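Local coordinates for protein transcriptional regulator, SorC family (Enterococcus faecalis, PDB 2O0M) that probably regulates transcription by binding DNA in response to a carbohydrate, as a member of the SorC family, at residues Y104-D118 / G308-M320. Sequence-based numbering, arbitrary orientation.
Sequences YFGIQRCIVVAGDSD and GGKTKAKAIRAYM. With PO4 (phosphate ion), chain C; PO4 (phosphate ion), chain B.
D118 grips T311 with both carboxylate oxygens, a two-pronged clasp at one end of a contact whose other end is mainly apolar, with R317 at its rim. OD1 of D118 accepts from T311 OG1 at 2.7 Å, on the syn side but 22° out of the carboxylate plane, while OD2 takes the backbone N of T311 at 3.1 Å through its syn lone pair. In T311, chi1 of 59° brings OG1 to the carboxylate that its own N already meets; together the two bonds would hold that group in one rotation. D116 shapes the same loop: its OD1 accepts from D118 N in an Asx turn. G309 lets D118 come close, OD2 lying 3.3 Å from its CA.

At the far end the F105 ring lies between M320 CB, over one face in a CH-pi contact (3.9 Å to the centroid), and Y104 CD1 over the other. The bent selenomethionine chain of M320 carries CE to I107 CG2, at 3.7 Å. R317 binds a phosphate ion, probably from the crystallisation liquor, through NE and NH2.

The touching residues of 104-118 flank strand 109-113, the neighbour of strand 328-332, whose last residue, D332, bonds to S117 OG and G309 N; helix 313-320 links strands 302-306 and 328-332 in a Rossmann-like beta-alpha-beta crossover.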
loop_
_atom_site.group_PDB
_atom_site.type_symbol
_atom_site.label_atom_id
_atom_site.label_comp_id
_atom_site.label_asym_id
_atom_site.label_seq_id
_atom_site.Cartn_x
_atom_site.Cartn_y
_atom_site.Cartn_z
ATOM N N TYR A 104 -6.664 -1.184 -19.750
ATOM C CA TYR A 104 -7.763 -0.426 -19.157
ATOM C C TYR A 104 -7.222 0.748 -18.341
ATOM O O TYR A 104 -7.754 1.855 -18.403
ATOM C CB TYR A 104 -8.614 -1.344 -18.272
ATOM C CG TYR A 104 -9.866 -0.716 -17.709
ATOM C CD1 TYR A 104 -9.847 -0.045 -16.489
ATOM C CD2 TYR A 104 -11.078 -0.817 -18.378
ATOM C CE1 TYR A 104 -10.996 0.532 -15.967
ATOM C CE2 TYR A 104 -12.232 -0.256 -17.858
ATOM C CZ TYR A 104 -12.184 0.414 -16.652
ATOM O OH TYR A 104 -13.333 0.969 -16.147
ATOM N N PHE A 105 -6.151 0.503 -17.589
ATOM C CA PHE A 105 -5.591 1.520 -16.690
ATOM C C PHE A 105 -4.405 2.272 -17.277
ATOM O O PHE A 105 -4.003 3.315 -16.744
ATOM C CB PHE A 105 -5.195 0.890 -15.352
ATOM C CG PHE A 105 -6.367 0.411 -14.553
ATOM C CD1 PHE A 105 -6.503 -0.932 -14.220
ATOM C CD2 PHE A 105 -7.351 1.302 -14.151
ATOM C CE1 PHE A 105 -7.591 -1.367 -13.490
ATOM C CE2 PHE A 105 -8.450 0.858 -13.428
ATOM C CZ PHE A 105 -8.565 -0.470 -13.101
ATOM N N GLY A 106 -3.842 1.756 -18.361
ATOM C CA GLY A 106 -2.639 2.344 -18.940
ATOM C C GLY A 106 -1.395 2.158 -18.088
ATOM O O GLY A 106 -0.533 3.037 -18.067
ATOM N N ILE A 107 -1.270 1.006 -17.420
ATOM C CA ILE A 107 -0.139 0.719 -16.516
ATOM C C ILE A 107 0.830 -0.324 -17.085
ATOM O O ILE A 107 0.585 -0.852 -18.159
ATOM C CB ILE A 107 -0.644 0.279 -15.111
ATOM C CG1 ILE A 107 -1.552 -0.956 -15.227
ATOM C CG2 ILE A 107 -1.396 1.424 -14.457
ATOM C CD1 ILE A 107 -1.831 -1.641 -13.902
ATOM N N GLN A 108 1.916 -0.607 -16.359
ATOM C CA GLN A 108 2.999 -1.487 -16.843
ATOM C C GLN A 108 2.571 -2.942 -16.912
ATOM O O GLN A 108 2.817 -3.653 -17.889
ATOM C CB GLN A 108 4.258 -1.374 -15.941
ATOM C CG GLN A 108 5.257 -2.545 -16.101
ATOM C CD GLN A 108 6.706 -2.236 -15.736
ATOM O OE1 GLN A 108 7.052 -1.150 -15.290
ATOM N NE2 GLN A 108 7.566 -3.227 -15.926
ATOM N N ARG A 109 1.954 -3.398 -15.843
ATOM C CA ARG A 109 1.747 -4.805 -15.685
ATOM C C ARG A 109 0.624 -5.037 -14.714
ATOM O O ARG A 109 0.505 -4.351 -13.719
ATOM C CB ARG A 109 3.038 -5.434 -15.163
ATOM C CG ARG A 109 3.054 -6.933 -15.112
ATOM C CD ARG A 109 3.023 -7.542 -16.491
ATOM N NE ARG A 109 2.103 -8.673 -16.486
ATOM C CZ ARG A 109 2.395 -9.876 -16.001
ATOM N NH1 ARG A 109 3.596 -10.137 -15.491
ATOM N NH2 ARG A 109 1.478 -10.830 -16.035
ATOM N N CYS A 110 -0.206 -6.017 -15.026
ATOM C CA CYS A 110 -1.213 -6.479 -14.097
ATOM C C CYS A 110 -1.053 -7.989 -14.003
ATOM O O CYS A 110 -0.937 -8.668 -15.027
ATOM C CB CYS A 110 -2.620 -6.099 -14.557
ATOM S SG CYS A 110 -3.903 -6.692 -13.435
ATOM N N ILE A 111 -0.990 -8.496 -12.776
ATOM C CA ILE A 111 -0.983 -9.932 -12.514
ATOM C C ILE A 111 -2.337 -10.284 -11.920
ATOM O O ILE A 111 -2.730 -9.725 -10.905
ATOM C CB ILE A 111 0.141 -10.335 -11.545
ATOM C CG1 ILE A 111 1.494 -10.002 -12.170
ATOM C CG2 ILE A 111 0.064 -11.835 -11.233
ATOM C CD1 ILE A 111 2.646 -9.948 -11.195
ATOM N N VAL A 112 -3.050 -11.202 -12.568
ATOM C CA VAL A 112 -4.374 -11.618 -12.121
ATOM C C VAL A 112 -4.288 -13.045 -11.571
ATOM O O VAL A 112 -4.056 -14.006 -12.316
ATOM C CB VAL A 112 -5.417 -11.567 -13.262
ATOM C CG1 VAL A 112 -6.761 -12.080 -12.777
ATOM C CG2 VAL A 112 -5.561 -10.154 -13.810
ATOM N N VAL A 113 -4.454 -13.169 -10.260
ATOM C CA VAL A 113 -4.387 -14.453 -9.576
ATOM C C VAL A 113 -5.737 -15.158 -9.666
ATOM O O VAL A 113 -6.790 -14.519 -9.574
ATOM C CB VAL A 113 -3.977 -14.253 -8.096
ATOM C CG1 VAL A 113 -4.042 -15.562 -7.309
ATOM C CG2 VAL A 113 -2.575 -13.646 -8.029
ATOM N N ALA A 114 -5.694 -16.481 -9.828
ATOM C CA ALA A 114 -6.908 -17.263 -9.940
ATOM C C ALA A 114 -7.728 -17.108 -8.675
ATOM O O ALA A 114 -7.191 -17.173 -7.573
ATOM C CB ALA A 114 -6.587 -18.744 -10.183
ATOM N N GLY A 115 -9.030 -16.907 -8.848
ATOM C CA GLY A 115 -9.966 -16.965 -7.744
ATOM C C GLY A 115 -10.482 -15.622 -7.272
ATOM O O GLY A 115 -10.370 -14.608 -7.965
ATOM N N ASP A 116 -11.035 -15.645 -6.067
ATOM C CA ASP A 116 -11.746 -14.517 -5.465
ATOM C C ASP A 116 -11.316 -14.377 -4.003
ATOM O O ASP A 116 -11.745 -15.150 -3.149
ATOM C CB ASP A 116 -13.262 -14.745 -5.551
ATOM C CG ASP A 116 -14.073 -13.579 -4.998
ATOM O OD1 ASP A 116 -13.493 -12.622 -4.463
ATOM O OD2 ASP A 116 -15.313 -13.622 -5.112
ATOM N N SER A 117 -10.480 -13.382 -3.722
ATOM C CA SER A 117 -9.977 -13.136 -2.366
ATOM C C SER A 117 -11.066 -12.735 -1.370
ATOM O O SER A 117 -10.826 -12.751 -0.164
ATOM C CB SER A 117 -8.895 -12.050 -2.364
ATOM O OG SER A 117 -9.400 -10.809 -2.831
ATOM N N ASP A 118 -12.239 -12.350 -1.858
ATOM C CA ASP A 118 -13.372 -12.119 -0.954
ATOM C C ASP A 118 -13.772 -13.404 -0.240
ATOM O O ASP A 118 -14.125 -13.381 0.932
ATOM C CB ASP A 118 -14.591 -11.585 -1.706
ATOM C CG ASP A 118 -14.442 -10.132 -2.126
ATOM O OD1 ASP A 118 -13.824 -9.350 -1.382
ATOM O OD2 ASP A 118 -14.968 -9.784 -3.206
ATOM N N GLY A 308 -7.580 -7.017 -4.270
ATOM C CA GLY A 308 -8.406 -8.022 -4.913
ATOM C C GLY A 308 -9.802 -8.066 -4.341
ATOM O O GLY A 308 -10.117 -7.373 -3.362
ATOM N N GLY A 309 -10.623 -8.906 -4.962
ATOM C CA GLY A 309 -12.005 -9.125 -4.551
ATOM C C GLY A 309 -12.949 -8.289 -5.398
ATOM O O GLY A 309 -12.661 -7.140 -5.722
ATOM N N LYS A 310 -14.088 -8.865 -5.769
ATOM C CA LYS A 310 -15.121 -8.097 -6.438
ATOM C C LYS A 310 -15.496 -6.851 -5.612
ATOM O O LYS A 310 -15.815 -5.797 -6.167
ATOM C CB LYS A 310 -16.357 -8.969 -6.691
ATOM C CG LYS A 310 -17.471 -8.237 -7.406
ATOM C CD LYS A 310 -18.514 -7.686 -6.459
ATOM C CE LYS A 310 -19.431 -6.736 -7.201
ATOM N NZ LYS A 310 -20.463 -6.108 -6.352
ATOM N N THR A 311 -15.413 -6.962 -4.291
ATOM C CA THR A 311 -15.816 -5.867 -3.409
ATOM C C THR A 311 -14.941 -4.621 -3.575
ATOM O O THR A 311 -15.357 -3.525 -3.211
ATOM C CB THR A 311 -15.775 -6.283 -1.916
ATOM O OG1 THR A 311 -14.446 -6.694 -1.549
ATOM C CG2 THR A 311 -16.776 -7.410 -1.633
ATOM N N LYS A 312 -13.741 -4.802 -4.120
ATOM C CA LYS A 312 -12.784 -3.701 -4.289
ATOM C C LYS A 312 -12.735 -3.124 -5.705
ATOM O O LYS A 312 -11.972 -2.187 -5.967
ATOM C CB LYS A 312 -11.380 -4.146 -3.853
ATOM C CG LYS A 312 -11.180 -4.109 -2.339
ATOM C CD LYS A 312 -9.701 -4.052 -1.957
ATOM C CE LYS A 312 -9.520 -4.051 -0.450
ATOM N NZ LYS A 312 -8.099 -3.848 -0.073
ATOM N N ALA A 313 -13.562 -3.640 -6.609
ATOM C CA ALA A 313 -13.527 -3.187 -7.999
ATOM C C ALA A 313 -13.685 -1.665 -8.120
ATOM O O ALA A 313 -12.958 -1.014 -8.860
ATOM C CB ALA A 313 -14.594 -3.893 -8.813
ATOM N N LYS A 314 -14.646 -1.102 -7.401
ATOM C CA LYS A 314 -14.889 0.340 -7.467
ATOM C C LYS A 314 -13.712 1.139 -6.913
ATOM O O LYS A 314 -13.278 2.124 -7.516
ATOM C CB LYS A 314 -16.168 0.703 -6.718
ATOM C CG LYS A 314 -17.439 0.227 -7.400
ATOM C CD LYS A 314 -18.643 0.433 -6.510
ATOM C CE LYS A 314 -19.942 0.478 -7.298
ATOM N NZ LYS A 314 -20.090 -0.642 -8.264
ATOM N N ALA A 315 -13.181 0.696 -5.776
ATOM C CA ALA A 315 -12.049 1.390 -5.148
ATOM C C ALA A 315 -10.816 1.322 -6.047
ATOM O O ALA A 315 -10.086 2.307 -6.200
ATOM C CB ALA A 315 -11.742 0.785 -3.798
ATOM N N ILE A 316 -10.568 0.148 -6.617
ATOM C CA ILE A 316 -9.439 -0.044 -7.536
ATOM C C ILE A 316 -9.541 0.915 -8.729
ATOM O O ILE A 316 -8.587 1.618 -9.061
ATOM C CB ILE A 316 -9.344 -1.508 -8.021
ATOM C CG1 ILE A 316 -8.932 -2.417 -6.857
ATOM C CG2 ILE A 316 -8.340 -1.641 -9.158
ATOM C CD1 ILE A 316 -9.209 -3.904 -7.117
ATOM N N ARG A 317 -10.710 0.966 -9.351
ATOM C CA ARG A 317 -10.931 1.885 -10.475
ATOM C C ARG A 317 -10.652 3.343 -10.093
ATOM O O ARG A 317 -10.023 4.081 -10.843
ATOM C CB ARG A 317 -12.364 1.764 -10.989
ATOM C CG ARG A 317 -12.625 0.508 -11.783
ATOM C CD ARG A 317 -14.107 0.257 -11.919
ATOM N NE ARG A 317 -14.805 1.421 -12.465
ATOM C CZ ARG A 317 -16.035 1.796 -12.117
ATOM N NH1 ARG A 317 -16.740 1.099 -11.229
ATOM N NH2 ARG A 317 -16.578 2.876 -12.664
ATOM N N ALA A 318 -11.111 3.751 -8.919
ATOM C CA ALA A 318 -11.021 5.153 -8.518
ATOM C C ALA A 318 -9.581 5.558 -8.222
ATOM O O ALA A 318 -9.136 6.648 -8.604
ATOM C CB ALA A 318 -11.910 5.423 -7.325
ATOM N N TYR A 319 -8.849 4.690 -7.532
ATOM C CA TYR A 319 -7.454 4.999 -7.220
ATOM C C TYR A 319 -6.591 4.877 -8.477
ATOM O O TYR A 319 -5.730 5.717 -8.727
ATOM C CB TYR A 319 -6.863 4.098 -6.120
ATOM C CG TYR A 319 -5.369 4.296 -6.071
ATOM C CD1 TYR A 319 -4.821 5.436 -5.480
ATOM C CD2 TYR A 319 -4.507 3.419 -6.718
ATOM C CE1 TYR A 319 -3.445 5.671 -5.488
ATOM C CE2 TYR A 319 -3.138 3.638 -6.731
ATOM C CZ TYR A 319 -2.606 4.759 -6.119
ATOM O OH TYR A 319 -1.235 4.968 -6.152
HETATM N N MSE A 320 -6.789 3.817 -9.249
HETATM C CA MSE A 320 -5.854 3.514 -10.329
HETATM C C MSE A 320 -5.868 4.568 -11.441
HETATM O O MSE A 320 -4.911 4.654 -12.222
HETATM C CB MSE A 320 -6.091 2.094 -10.872
HETATM C CG MSE A 320 -5.721 0.992 -9.885
HETATM SE SE MSE A 320 -3.827 0.876 -9.471
HETATM C CE MSE A 320 -3.204 0.767 -11.284
HETATM P P PO4 C . -13.597 4.101 -14.535
HETATM O O1 PO4 C . -14.929 4.777 -14.316
HETATM O O2 PO4 C . -13.701 2.886 -15.419
HETATM O O3 PO4 C . -12.653 5.096 -15.154
HETATM O O4 PO4 C . -13.044 3.675 -13.206
HETATM P P PO4 B . -7.574 -3.576 3.465
HETATM O O1 PO4 B . -8.622 -3.158 2.499
HETATM O O2 PO4 B . -6.604 -4.531 2.878
HETATM O O3 PO4 B . -6.923 -2.363 4.051
HETATM O O4 PO4 B . -8.241 -4.228 4.637
#